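PDB 4HD1: squalene synthase HpnC from Alicyclobacillus acidocaldarius subsp. acidocaldarius, which probably belongs to the head-to-head prenyl transferases, joining two isoprenoid diphosphates as squalene and phytoene synthases do. Local coordinates for residues P42-V47 and G145-L150; V139-L144 and E153-S158; C162-V167 and A222-G227. All blocks are in the same frame, centred on the assembly; numbering follows the deposited sequence.

Contact 1 of 3, residues P42-V47 and G145-L150; sequences PHFYSV and GIFGCL. With SO4 (sulfate ion), chain B.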
ATOM      1  N   PRO A  42       9.374 -14.626  -6.932  1.00 49.04           N
ATOM      2  CA  PRO A  42      10.283 -13.657  -7.564  1.00 49.18           C
ATOM      3  C   PRO A  42       9.581 -12.373  -8.010  1.00 50.19           C
ATOM      4  O   PRO A  42      10.175 -11.285  -7.956  1.00 50.95           O
ATOM      5  CB  PRO A  42      10.807 -14.414  -8.790  1.00 47.99           C
ATOM      6  CG  PRO A  42      10.754 -15.840  -8.380  1.00 48.65           C
ATOM      7  CD  PRO A  42       9.481 -15.949  -7.580  1.00 49.68           C
ATOM      8  N   HIS A  43       8.323 -12.500  -8.428  1.00 48.83           N
ATOM      9  CA  HIS A  43       7.548 -11.345  -8.853  1.00 50.62           C
ATOM     10  C   HIS A  43       7.141 -10.487  -7.682  1.00 49.53           C
ATOM     11  O   HIS A  43       7.026  -9.265  -7.814  1.00 49.60           O
ATOM     12  CB  HIS A  43       6.364 -11.793  -9.692  1.00 53.49           C
ATOM     13  CG  HIS A  43       6.759 -12.703 -10.833  1.00 56.73           C
ATOM     14  ND1 HIS A  43       7.587 -12.306 -11.822  1.00 59.10           N
ATOM     15  CD2 HIS A  43       6.433 -14.035 -11.101  1.00 57.90           C
ATOM     16  CE1 HIS A  43       7.778 -13.324 -12.684  1.00 62.54           C
ATOM     17  NE2 HIS A  43       7.072 -14.383 -12.240  1.00 61.76           N
ATOM     18  N   PHE A  44       6.944 -11.107  -6.518  1.00 49.28           N
ATOM     19  CA  PHE A  44       6.729 -10.339  -5.293  1.00 50.05           C
ATOM     20  C   PHE A  44       7.984  -9.514  -4.955  1.00 52.35           C
ATOM     21  O   PHE A  44       7.873  -8.325  -4.641  1.00 55.94           O
ATOM     22  CB  PHE A  44       6.261 -11.237  -4.134  1.00 48.60           C
ATOM     23  CG  PHE A  44       4.761 -11.395  -4.066  1.00 50.36           C
ATOM     24  CD1 PHE A  44       4.073 -12.128  -5.034  1.00 51.18           C
ATOM     25  CD2 PHE A  44       4.027 -10.787  -3.049  1.00 51.88           C
ATOM     26  CE1 PHE A  44       2.687 -12.259  -4.980  1.00 51.24           C
ATOM     27  CE2 PHE A  44       2.643 -10.914  -2.985  1.00 52.09           C
ATOM     28  CZ  PHE A  44       1.975 -11.650  -3.954  1.00 51.64           C
ATOM     29  N   TYR A  45       9.166 -10.130  -5.073  1.00 51.10           N
ATOM     30  CA  TYR A  45      10.420  -9.452  -4.763  1.00 51.13           C
ATOM     31  C   TYR A  45      10.671  -8.262  -5.678  1.00 52.00           C
ATOM     32  O   TYR A  45      11.085  -7.202  -5.202  1.00 54.83           O
ATOM     33  CB  TYR A  45      11.615 -10.414  -4.780  1.00 50.91           C
ATOM     34  CG  TYR A  45      11.553 -11.497  -3.726  1.00 53.09           C
ATOM     35  CD1 TYR A  45      11.309 -11.187  -2.385  1.00 55.41           C
ATOM     36  CD2 TYR A  45      11.753 -12.835  -4.063  1.00 53.31           C
ATOM     37  CE1 TYR A  45      11.255 -12.177  -1.416  1.00 58.04           C
ATOM     38  CE2 TYR A  45      11.702 -13.836  -3.098  1.00 55.01           C
ATOM     39  CZ  TYR A  45      11.449 -13.502  -1.777  1.00 58.22           C
ATOM     40  OH  TYR A  45      11.393 -14.488  -0.814  1.00 60.02           O
ATOM     41  N   SER A  46      10.399  -8.414  -6.972  1.00 51.67           N
ATOM     42  CA  SER A  46      10.641  -7.306  -7.905  1.00 55.63           C
ATOM     43  C   SER A  46       9.630  -6.162  -7.743  1.00 55.25           C
ATOM     44  O   SER A  46       9.991  -4.989  -7.867  1.00 55.92           O
ATOM     45  CB  SER A  46      10.685  -7.788  -9.355  1.00 56.82           C
ATOM     46  OG  SER A  46       9.452  -8.365  -9.736  1.00 60.44           O
ATOM     47  N   VAL A  47       8.373  -6.500  -7.458  1.00 53.22           N
ATOM     48  CA  VAL A  47       7.351  -5.477  -7.243  1.00 50.39           C
ATOM     49  C   VAL A  47       7.618  -4.728  -5.942  1.00 50.92           C
ATOM     50  O   VAL A  47       7.534  -3.495  -5.895  1.00 50.62           O
ATOM     51  CB  VAL A  47       5.933  -6.065  -7.269  1.00 50.02           C
ATOM     52  CG1 VAL A  47       4.917  -5.049  -6.770  1.00 50.09           C
ATOM     53  CG2 VAL A  47       5.590  -6.510  -8.683  1.00 48.69           C
ATOM     54  N   GLY A 145      -2.554  -9.175 -10.485  1.00 54.36           N
ATOM     55  CA  GLY A 145      -1.837  -9.325 -11.749  1.00 53.34           C
ATOM     56  C   GLY A 145      -0.863 -10.486 -11.733  1.00 56.78           C
ATOM     57  O   GLY A 145      -0.802 -11.269 -12.694  1.00 61.78           O
ATOM     58  N   ILE A 146      -0.113 -10.613 -10.635  1.00 56.55           N
ATOM     59  CA  ILE A 146       0.871 -11.694 -10.490  1.00 56.34           C
ATOM     60  C   ILE A 146       0.185 -13.062 -10.528  1.00 54.81           C
ATOM     61  O   ILE A 146       0.702 -13.994 -11.139  1.00 56.37           O
ATOM     62  CB  ILE A 146       1.751 -11.519  -9.225  1.00 55.49           C
ATOM     63  CG1 ILE A 146       2.653 -10.281  -9.377  1.00 56.84           C
ATOM     64  CG2 ILE A 146       2.602 -12.763  -8.974  1.00 52.60           C
ATOM     65  CD1 ILE A 146       3.413  -9.887  -8.123  1.00 54.51           C
ATOM     66  N   PHE A 147      -0.993 -13.153  -9.916  1.00 54.77           N
ATOM     67  CA  PHE A 147      -1.777 -14.393  -9.862  1.00 55.73           C
ATOM     68  C   PHE A 147      -2.700 -14.648 -11.064  1.00 59.54           C
ATOM     69  O   PHE A 147      -3.428 -15.635 -11.069  1.00 63.58           O
ATOM     70  CB  PHE A 147      -2.621 -14.414  -8.582  1.00 53.11           C
ATOM     71  CG  PHE A 147      -1.880 -14.897  -7.370  1.00 50.88           C
ATOM     72  CD1 PHE A 147      -1.865 -16.256  -7.044  1.00 49.17           C
ATOM     73  CD2 PHE A 147      -1.194 -14.000  -6.548  1.00 50.50           C
ATOM     74  CE1 PHE A 147      -1.183 -16.714  -5.923  1.00 47.60           C
ATOM     75  CE2 PHE A 147      -0.517 -14.454  -5.422  1.00 49.36           C
ATOM     76  CZ  PHE A 147      -0.507 -15.814  -5.112  1.00 48.48           C
ATOM     77  N   GLY A 148      -2.680 -13.770 -12.067  1.00 60.41           N
ATOM     78  CA  GLY A 148      -3.590 -13.875 -13.218  1.00 59.03           C
ATOM     79  C   GLY A 148      -5.053 -13.586 -12.891  1.00 62.42           C
ATOM     80  O   GLY A 148      -5.962 -14.205 -13.459  1.00 66.68           O
ATOM     81  N   CYS A 149      -5.282 -12.641 -11.984  1.00 59.44           N
ATOM     82  CA  CYS A 149      -6.633 -12.336 -11.518  1.00 59.01           C
ATOM     83  C   CYS A 149      -7.039 -10.880 -11.710  1.00 60.71           C
ATOM     84  O   CYS A 149      -7.979 -10.413 -11.069  1.00 62.97           O
ATOM     85  CB  CYS A 149      -6.777 -12.710 -10.040  1.00 58.38           C
ATOM     86  SG  CYS A 149      -6.679 -14.484  -9.737  1.00 65.41           S
ATOM     87  N   LEU A 150      -6.350 -10.161 -12.592  1.00 64.77           N
ATOM     88  CA  LEU A 150      -6.603  -8.724 -12.726  1.00 64.94           C
ATOM     89  C   LEU A 150      -7.635  -8.347 -13.802  1.00 66.22           C
ATOM     90  O   LEU A 150      -7.325  -8.272 -14.994  1.00 69.49           O
ATOM     91  CB  LEU A 150      -5.295  -7.936 -12.895  1.00 61.21           C
ATOM     92  CG  LEU A 150      -5.415  -6.405 -12.861  1.00 59.96           C
ATOM     93  CD1 LEU A 150      -6.110  -5.886 -11.605  1.00 55.13           C
ATOM     94  CD2 LEU A 150      -4.039  -5.768 -13.023  1.00 58.71           C
TER
HETATM   95  S   SO4 B 301      12.694 -17.613  -1.466  1.00 45.10           S
HETATM   96  O1  SO4 B 301      12.528 -18.962  -2.073  1.00 46.30           O
HETATM   97  O2  SO4 B 301      13.676 -16.803  -2.254  1.00 61.31           O
HETATM   98  O3  SO4 B 301      11.417 -16.845  -1.467  1.00 58.05           O
HETATM   99  O4  SO4 B 301      13.146 -17.861  -0.055  1.00 45.26           O
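Ile146 reaches out from the last turn of helix 137-146 and sets its CD1 methyl against helix 41-56, among His43, Phe44 and Val47. This apolar packing carries most of the contact. With CG1 beside the backbone N (chi1 -67°) and CD1 extended beyond it (chi2 171°), the methyl lies 3.8 Å from His43 CB and 3.9 Å from Phe44 CD1. Val47 CG2 closes in at 4.1 Å from the same Ile146 CD1, the two side chains sliding past each other in opposite directions. The other branch, Ile146 CG2, rests against His43 CB and Phe44 CE1, which puts both arms of the isoleucine to use.

The aromatic part lies next to it. The Phe44 and Phe147 side chains cross at about a right angle, and Phe147 CE2 comes to the edge of the Phe44 ring, near its plane, 3.9 Å from CE1.

No hydrogen bond joins the two segments; the polar groups look elsewhere. The imidazole of His43 turns from Ile146 toward helix 87-99, where ND1 bonds to Thr95 OG1, and Ser46 OG also meets that hydroxyl. Tyr45 leaves helix 41-56 on another side, where its OH is modelled 2.4 Å from sulfate O3, a hydrogen bond whose shortness is doubtful; the oxygen lies in the ring plane, at the edge. Ala3 N and Arg19 NE bind the same sulfate, which probably comes from the crystallisation liquor.

Behind Ile146 the chain leaves the helix at Gly148, whose positive phi (69°) and two backbone bonds into the last turn make a Schellman motif. The Schellman-capped end of helix 137-146 thus packs through Ile146 and Phe147 on helix 41-56, interhelical packing within the all-helical isoprenoid synthase fold.

Contact 2 of 3, residues V139-L144 and E153-S158; sequences VGRLVL and ERARLS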
ATOM      1  N   VAL A 139      -0.987  -1.696  -5.066  1.00 56.27           N
ATOM      2  CA  VAL A 139      -0.328  -2.926  -4.600  1.00 54.31           C
ATOM      3  C   VAL A 139      -1.229  -4.139  -4.838  1.00 54.77           C
ATOM      4  O   VAL A 139      -0.803  -5.147  -5.441  1.00 54.05           O
ATOM      5  CB  VAL A 139       0.046  -2.851  -3.105  1.00 51.94           C
ATOM      6  CG1 VAL A 139       0.849  -4.082  -2.704  1.00 52.07           C
ATOM      7  CG2 VAL A 139       0.849  -1.584  -2.810  1.00 50.71           C
ATOM      8  N   GLY A 140      -2.475  -4.026  -4.366  1.00 54.12           N
ATOM      9  CA  GLY A 140      -3.493  -5.052  -4.541  1.00 50.64           C
ATOM     10  C   GLY A 140      -3.690  -5.428  -5.993  1.00 51.36           C
ATOM     11  O   GLY A 140      -3.765  -6.611  -6.327  1.00 55.22           O
ATOM     12  N   ARG A 141      -3.750  -4.423  -6.862  1.00 51.50           N
ATOM     13  CA  ARG A 141      -3.916  -4.651  -8.300  1.00 53.36           C
ATOM     14  C   ARG A 141      -2.758  -5.442  -8.934  1.00 54.29           C
ATOM     15  O   ARG A 141      -2.988  -6.349  -9.750  1.00 54.64           O
ATOM     16  CB  ARG A 141      -4.156  -3.324  -9.023  1.00 55.61           C
ATOM     17  CG  ARG A 141      -5.488  -2.699  -8.633  1.00 57.71           C
ATOM     18  CD  ARG A 141      -5.771  -1.378  -9.326  1.00 57.48           C
ATOM     19  NE  ARG A 141      -7.163  -1.004  -9.094  1.00 59.82           N
ATOM     20  CZ  ARG A 141      -7.894  -0.235  -9.897  1.00 61.53           C
ATOM     21  NH1 ARG A 141      -7.369   0.278 -11.003  1.00 61.22           N
ATOM     22  NH2 ARG A 141      -9.157   0.022  -9.590  1.00 63.04           N
ATOM     23  N   LEU A 142      -1.527  -5.106  -8.539  1.00 53.36           N
ATOM     24  CA  LEU A 142      -0.336  -5.823  -8.994  1.00 53.57           C
ATOM     25  C   LEU A 142      -0.289  -7.260  -8.467  1.00 51.58           C
ATOM     26  O   LEU A 142       0.112  -8.173  -9.191  1.00 52.40           O
ATOM     27  CB  LEU A 142       0.943  -5.062  -8.616  1.00 55.55           C
ATOM     28  CG  LEU A 142       1.126  -3.686  -9.272  1.00 56.10           C
ATOM     29  CD1 LEU A 142       2.293  -2.926  -8.665  1.00 55.52           C
ATOM     30  CD2 LEU A 142       1.268  -3.794 -10.788  1.00 55.68           C
ATOM     31  N   VAL A 143      -0.703  -7.453  -7.214  1.00 51.27           N
ATOM     32  CA  VAL A 143      -0.805  -8.790  -6.630  1.00 53.20           C
ATOM     33  C   VAL A 143      -1.793  -9.667  -7.419  1.00 55.43           C
ATOM     34  O   VAL A 143      -1.479 -10.820  -7.746  1.00 56.77           O
ATOM     35  CB  VAL A 143      -1.147  -8.734  -5.115  1.00 52.86           C
ATOM     36  CG1 VAL A 143      -1.627 -10.090  -4.597  1.00 51.10           C
ATOM     37  CG2 VAL A 143       0.066  -8.249  -4.320  1.00 49.53           C
ATOM     38  N   LEU A 144      -2.966  -9.117  -7.747  1.00 55.82           N
ATOM     39  CA  LEU A 144      -3.927  -9.825  -8.602  1.00 54.47           C
ATOM     40  C   LEU A 144      -3.282 -10.152  -9.940  1.00 54.81           C
ATOM     41  O   LEU A 144      -3.431 -11.265 -10.454  1.00 55.91           O
ATOM     42  CB  LEU A 144      -5.198  -8.997  -8.830  1.00 51.61           C
ATOM     43  CG  LEU A 144      -6.162  -8.800  -7.659  1.00 51.31           C
ATOM     44  CD1 LEU A 144      -7.278  -7.845  -8.066  1.00 50.78           C
ATOM     45  CD2 LEU A 144      -6.727 -10.138  -7.194  1.00 51.98           C
ATOM     46  N   GLU A 153     -13.667  -6.139 -12.081  1.00 58.15           N
ATOM     47  CA  GLU A 153     -14.499  -6.579 -10.971  1.00 58.87           C
ATOM     48  C   GLU A 153     -13.657  -6.918  -9.734  1.00 57.72           C
ATOM     49  O   GLU A 153     -13.918  -6.418  -8.630  1.00 57.59           O
ATOM     50  CB  GLU A 153     -15.384  -7.761 -11.383  1.00 58.03           C
ATOM     51  CG  GLU A 153     -16.354  -8.212 -10.301  1.00 61.25           C
ATOM     52  CD  GLU A 153     -17.368  -7.143  -9.906  1.00 64.93           C
ATOM     53  OE1 GLU A 153     -17.420  -6.069 -10.549  1.00 68.35           O
ATOM     54  OE2 GLU A 153     -18.125  -7.376  -8.943  1.00 65.09           O
ATOM     55  N   ARG A 154     -12.641  -7.751  -9.935  1.00 55.26           N
ATOM     56  CA  ARG A 154     -11.775  -8.181  -8.846  1.00 55.71           C
ATOM     57  C   ARG A 154     -10.875  -7.059  -8.327  1.00 56.17           C
ATOM     58  O   ARG A 154     -10.595  -6.998  -7.128  1.00 58.16           O
ATOM     59  CB  ARG A 154     -10.984  -9.421  -9.251  1.00 51.92           C
ATOM     60  CG  ARG A 154     -11.863 -10.658  -9.241  1.00 51.12           C
ATOM     61  CD  ARG A 154     -11.106 -11.921  -9.601  1.00 52.37           C
ATOM     62  NE  ARG A 154     -10.848 -12.010 -11.033  1.00 51.57           N
ATOM     63  CZ  ARG A 154     -10.444 -13.112 -11.656  1.00 53.07           C
ATOM     64  NH1 ARG A 154     -10.256 -14.242 -10.980  1.00 50.88           N
ATOM     65  NH2 ARG A 154     -10.231 -13.082 -12.966  1.00 55.21           N
ATOM     66  N   ALA A 155     -10.464  -6.156  -9.218  1.00 56.20           N
ATOM     67  CA  ALA A 155      -9.713  -4.961  -8.822  1.00 55.76           C
ATOM     68  C   ALA A 155     -10.543  -4.089  -7.878  1.00 60.44           C
ATOM     69  O   ALA A 155     -10.037  -3.594  -6.862  1.00 60.21           O
ATOM     70  CB  ALA A 155      -9.273  -4.166 -10.045  1.00 53.31           C
ATOM     71  N   ARG A 156     -11.824  -3.928  -8.213  1.00 62.38           N
ATOM     72  CA  ARG A 156     -12.760  -3.136  -7.420  1.00 62.71           C
ATOM     73  C   ARG A 156     -12.835  -3.669  -5.989  1.00 59.15           C
ATOM     74  O   ARG A 156     -12.755  -2.904  -5.033  1.00 61.92           O
ATOM     75  CB  ARG A 156     -14.139  -3.142  -8.098  1.00 64.65           C
ATOM     76  CG  ARG A 156     -15.159  -2.167  -7.531  1.00 65.84           C
ATOM     77  CD  ARG A 156     -16.518  -2.297  -8.215  1.00 69.60           C
ATOM     78  NE  ARG A 156     -17.090  -3.650  -8.149  1.00 67.96           N
ATOM     79  CZ  ARG A 156     -17.695  -4.176  -7.081  1.00 68.15           C
ATOM     80  NH1 ARG A 156     -17.806  -3.488  -5.949  1.00 69.70           N
ATOM     81  NH2 ARG A 156     -18.186  -5.405  -7.139  1.00 67.67           N
ATOM     82  N   LEU A 157     -12.953  -4.985  -5.854  1.00 57.62           N
ATOM     83  CA  LEU A 157     -12.985  -5.640  -4.544  1.00 57.14           C
ATOM     84  C   LEU A 157     -11.633  -5.558  -3.821  1.00 55.32           C
ATOM     85  O   LEU A 157     -11.580  -5.372  -2.600  1.00 53.64           O
ATOM     86  CB  LEU A 157     -13.409  -7.101  -4.705  1.00 56.83           C
ATOM     87  CG  LEU A 157     -14.783  -7.335  -5.335  1.00 58.31           C
ATOM     88  CD1 LEU A 157     -14.939  -8.797  -5.721  1.00 57.74           C
ATOM     89  CD2 LEU A 157     -15.902  -6.903  -4.389  1.00 56.94           C
ATOM     90  N   SER A 158     -10.548  -5.704  -4.581  1.00 55.08           N
ATOM     91  CA  SER A 158      -9.195  -5.549  -4.047  1.00 53.55           C
ATOM     92  C   SER A 158      -9.015  -4.151  -3.453  1.00 52.52           C
ATOM     93  O   SER A 158      -8.540  -4.009  -2.318  1.00 52.53           O
ATOM     94  CB  SER A 158      -8.152  -5.825  -5.136  1.00 53.45           C
ATOM     95  OG  SER A 158      -6.861  -5.410  -4.732  1.00 57.58           O
TER
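Ser158 sits directly against Gly140, its OG 3.4 Å from Gly140 CA, and this is where the helices come closest. Gly140 has no side chain, and its CA and that of Ser158 approach to 5.7 Å. One turn further along, Leu144 CD1 fits over the other helix, 3.5 Å from Arg154 O and 3.7 Å from Ser158 CB; its extended second torsion (chi2 175°) carries CD1 outward. Leu238 of helix 236-257 also touches this leucine.

The arginines lie on the looser margins, Arg141 on one flank and Arg154 on the other. Arg141, extended from CG to NE, lays one face of its guanidinium over Ala155 CB, with NE 3.9 Å from that methyl, while NH2 pairs with Asp159 in a salt bridge. Arg154, bent at chi3, pairs through NH2 with Asp151 in another. On the exposed back of helix 152-172, Arg156 NH2 makes a salt bridge with Glu153 OE2 at 2.7 Å; the oxygen lies in the guanidinium plane, whereas the nitrogen stands above the carboxylate plane.

The local axes of 139-144 and 153-158 approach to 9.2 Å, with N-to-C directions 138° apart: a roughly antiparallel, obliquely crossed helical hairpin of the isoprenoid synthase fold.

Contact 3 of 3, residues C162-V167 and A222-G227; sequences CTALQV and ALFDEG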
ATOM      1  N   CYS A 162      -7.526  -3.036   0.161  1.00 56.53           N
ATOM      2  CA  CYS A 162      -6.315  -2.225   0.253  1.00 58.58           C
ATOM      3  C   CYS A 162      -6.595  -0.868   0.938  1.00 61.49           C
ATOM      4  O   CYS A 162      -5.863  -0.467   1.843  1.00 64.17           O
ATOM      5  CB  CYS A 162      -5.649  -2.078  -1.119  1.00 56.53           C
ATOM      6  SG  CYS A 162      -4.750  -3.564  -1.634  1.00 59.36           S
ATOM      7  N   THR A 163      -7.679  -0.200   0.546  1.00 62.31           N
ATOM      8  CA  THR A 163      -8.099   1.058   1.188  1.00 62.27           C
ATOM      9  C   THR A 163      -8.475   0.872   2.665  1.00 63.71           C
ATOM     10  O   THR A 163      -8.063   1.673   3.520  1.00 64.07           O
ATOM     11  CB  THR A 163      -9.265   1.716   0.423  1.00 60.07           C
ATOM     12  OG1 THR A 163      -8.798   2.138  -0.863  1.00 59.40           O
ATOM     13  CG2 THR A 163      -9.829   2.916   1.180  1.00 60.29           C
ATOM     14  N   ALA A 164      -9.245  -0.176   2.963  1.00 59.42           N
ATOM     15  CA  ALA A 164      -9.607  -0.483   4.343  1.00 60.16           C
ATOM     16  C   ALA A 164      -8.351  -0.598   5.196  1.00 60.98           C
ATOM     17  O   ALA A 164      -8.289  -0.061   6.300  1.00 60.54           O
ATOM     18  CB  ALA A 164     -10.423  -1.768   4.421  1.00 59.71           C
ATOM     19  N   LEU A 165      -7.347  -1.284   4.658  1.00 62.13           N
ATOM     20  CA  LEU A 165      -6.110  -1.546   5.377  1.00 65.51           C
ATOM     21  C   LEU A 165      -5.326  -0.261   5.668  1.00 64.61           C
ATOM     22  O   LEU A 165      -4.838  -0.060   6.794  1.00 62.06           O
ATOM     23  CB  LEU A 165      -5.261  -2.543   4.585  1.00 67.53           C
ATOM     24  CG  LEU A 165      -4.235  -3.438   5.284  1.00 69.27           C
ATOM     25  CD1 LEU A 165      -4.713  -3.989   6.619  1.00 72.83           C
ATOM     26  CD2 LEU A 165      -3.880  -4.574   4.342  1.00 72.70           C
ATOM     27  N   GLN A 166      -5.224   0.615   4.669  1.00 61.37           N
ATOM     28  CA  GLN A 166      -4.545   1.880   4.864  1.00 62.03           C
ATOM     29  C   GLN A 166      -5.264   2.758   5.890  1.00 64.75           C
ATOM     30  O   GLN A 166      -4.614   3.395   6.726  1.00 65.91           O
ATOM     31  CB  GLN A 166      -4.346   2.640   3.554  1.00 62.30           C
ATOM     32  CG  GLN A 166      -3.491   3.883   3.772  1.00 69.71           C
ATOM     33  CD  GLN A 166      -2.923   4.478   2.507  1.00 72.92           C
ATOM     34  OE1 GLN A 166      -2.182   3.825   1.784  1.00 73.94           O
ATOM     35  NE2 GLN A 166      -3.241   5.745   2.252  1.00 73.62           N
ATOM     36  N   VAL A 167      -6.592   2.790   5.843  1.00 63.83           N
ATOM     37  CA  VAL A 167      -7.333   3.576   6.830  1.00 64.09           C
ATOM     38  C   VAL A 167      -7.102   3.026   8.239  1.00 65.56           C
ATOM     39  O   VAL A 167      -6.731   3.773   9.139  1.00 69.79           O
ATOM     40  CB  VAL A 167      -8.833   3.701   6.499  1.00 61.95           C
ATOM     41  CG1 VAL A 167      -9.574   4.375   7.642  1.00 64.12           C
ATOM     42  CG2 VAL A 167      -9.025   4.501   5.218  1.00 58.25           C
ATOM     43  N   ALA A 222     -16.658  -1.684   6.834  1.00 67.63           N
ATOM     44  CA  ALA A 222     -17.555  -1.871   5.692  1.00 66.71           C
ATOM     45  C   ALA A 222     -16.767  -2.195   4.428  1.00 66.57           C
ATOM     46  O   ALA A 222     -17.201  -3.011   3.607  1.00 67.73           O
ATOM     47  CB  ALA A 222     -18.424  -0.638   5.480  1.00 62.07           C
ATOM     48  N   LEU A 223     -15.604  -1.566   4.281  1.00 63.64           N
ATOM     49  CA  LEU A 223     -14.716  -1.858   3.156  1.00 62.36           C
ATOM     50  C   LEU A 223     -14.111  -3.269   3.221  1.00 58.76           C
ATOM     51  O   LEU A 223     -14.053  -3.969   2.206  1.00 58.22           O
ATOM     52  CB  LEU A 223     -13.639  -0.776   3.004  1.00 60.31           C
ATOM     53  CG  LEU A 223     -14.168   0.573   2.482  1.00 58.47           C
ATOM     54  CD1 LEU A 223     -13.131   1.674   2.675  1.00 54.25           C
ATOM     55  CD2 LEU A 223     -14.638   0.485   1.026  1.00 52.81           C
ATOM     56  N   PHE A 224     -13.680  -3.686   4.410  1.00 58.13           N
ATOM     57  CA  PHE A 224     -13.299  -5.081   4.628  1.00 60.01           C
ATOM     58  C   PHE A 224     -14.420  -6.051   4.240  1.00 61.80           C
ATOM     59  O   PHE A 224     -14.178  -7.001   3.496  1.00 61.13           O
ATOM     60  CB  PHE A 224     -12.845  -5.327   6.075  1.00 60.92           C
ATOM     61  CG  PHE A 224     -11.438  -4.883   6.344  1.00 62.86           C
ATOM     62  CD1 PHE A 224     -10.387  -5.340   5.549  1.00 63.26           C
ATOM     63  CD2 PHE A 224     -11.154  -4.010   7.392  1.00 65.27           C
ATOM     64  CE1 PHE A 224      -9.085  -4.925   5.790  1.00 62.08           C
ATOM     65  CE2 PHE A 224      -9.849  -3.593   7.634  1.00 63.63           C
ATOM     66  CZ  PHE A 224      -8.818  -4.053   6.832  1.00 61.12           C
ATOM     67  N   ASP A 225     -15.637  -5.793   4.729  1.00 62.94           N
ATOM     68  CA  ASP A 225     -16.810  -6.627   4.428  1.00 64.95           C
ATOM     69  C   ASP A 225     -17.069  -6.761   2.932  1.00 63.44           C
ATOM     70  O   ASP A 225     -17.362  -7.847   2.448  1.00 65.68           O
ATOM     71  CB  ASP A 225     -18.067  -6.075   5.107  1.00 69.19           C
ATOM     72  CG  ASP A 225     -17.997  -6.132   6.623  1.00 74.78           C
ATOM     73  OD1 ASP A 225     -17.035  -6.720   7.167  1.00 75.74           O
ATOM     74  OD2 ASP A 225     -18.917  -5.580   7.272  1.00 79.87           O
ATOM     75  N   GLU A 226     -16.966  -5.653   2.205  1.00 65.69           N
ATOM     76  CA  GLU A 226     -17.095  -5.676   0.750  1.00 67.00           C
ATOM     77  C   GLU A 226     -15.904  -6.391   0.084  1.00 64.79           C
ATOM     78  O   GLU A 226     -16.082  -7.155  -0.866  1.00 67.80           O
ATOM     79  CB  GLU A 226     -17.253  -4.253   0.207  1.00 69.09           C
ATOM     80  CG  GLU A 226     -17.768  -4.182  -1.223  1.00 73.55           C
ATOM     81  CD  GLU A 226     -17.619  -2.802  -1.858  1.00 86.43           C
ATOM     82  OE1 GLU A 226     -17.255  -1.823  -1.156  1.00 84.96           O
ATOM     83  OE2 GLU A 226     -17.870  -2.697  -3.081  1.00100.12           O
ATOM     84  N   GLY A 227     -14.698  -6.154   0.591  1.00 60.40           N
ATOM     85  CA  GLY A 227     -13.486  -6.748   0.009  1.00 60.75           C
ATOM     86  C   GLY A 227     -13.436  -8.262   0.087  1.00 59.32           C
ATOM     87  O   GLY A 227     -13.001  -8.937  -0.856  1.00 55.64           O
TER
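The Phe224 ring presents one face to Ala164: CB stands 3.5 Å from the ring centroid and only 3° off the normal, a CH-pi contact centred on the ring. All six ring carbons therefore lie at nearly equal distances from this methyl. At the outer end of the ring, CZ comes 3.8 Å from Leu165 N, approaching obliquely, and 4.1 Å from Leu165 CD1. With CG beside the backbone N (chi1 -79°), the phenylalanine leans across to the facing helix, and Leu253 of helix 236-257 touches it as well.

The pairing is that of two long, nearly antiparallel helices, 152-172 and 207-227, in the all-helical isoprenoid synthase fold; their local axes pass 8.4 Å apart at 152°, a separation that the small Ala164 permits.

Beside the ring, Ala164 CB also meets Leu223 CB at 3.7 Å. An alanine in place of Phe224 would probably open a gap above the Ala164 methyl and leave Leu165 CD1 without this partner.

Thr163 crosses Leu223 obliquely, CG2 lying 3.8 Å from CD1. Its two branches divide the work: CG2 serves the apolar seam, whereas OG1 makes its main hydrogen bond to Asp137 OD1. Arg129 and Cys132 of helix 125-135 bring a third helix to this side, the former against Leu223 and the latter against Thr163.

Overall arrangement
All three contacts are largely buried, and none has a hydrogen bond between its segments. Contacts 1 and 2 share helix 137-146, contacts 2 and 3 share helix 152-172, so the series runs from helix 41-56 to helix 207-227. Contact 1 joins parts distant in sequence through aliphatic and aromatic side chains; contact 2 pairs neighbouring helices by small residues and Leu144, with arginines toward its surface; contact 3 is apolar, built on one ring face. Contacts 1 and 2 touch through Val47 on Leu142 and probably a Cys149-Leu144 backbone hydrogen bond. A salt bridge from Arg156 to Glu226 ties contact 2 to contact 3, whereas contacts 1 and 3 stay about 10 Å apart at their nearest atoms.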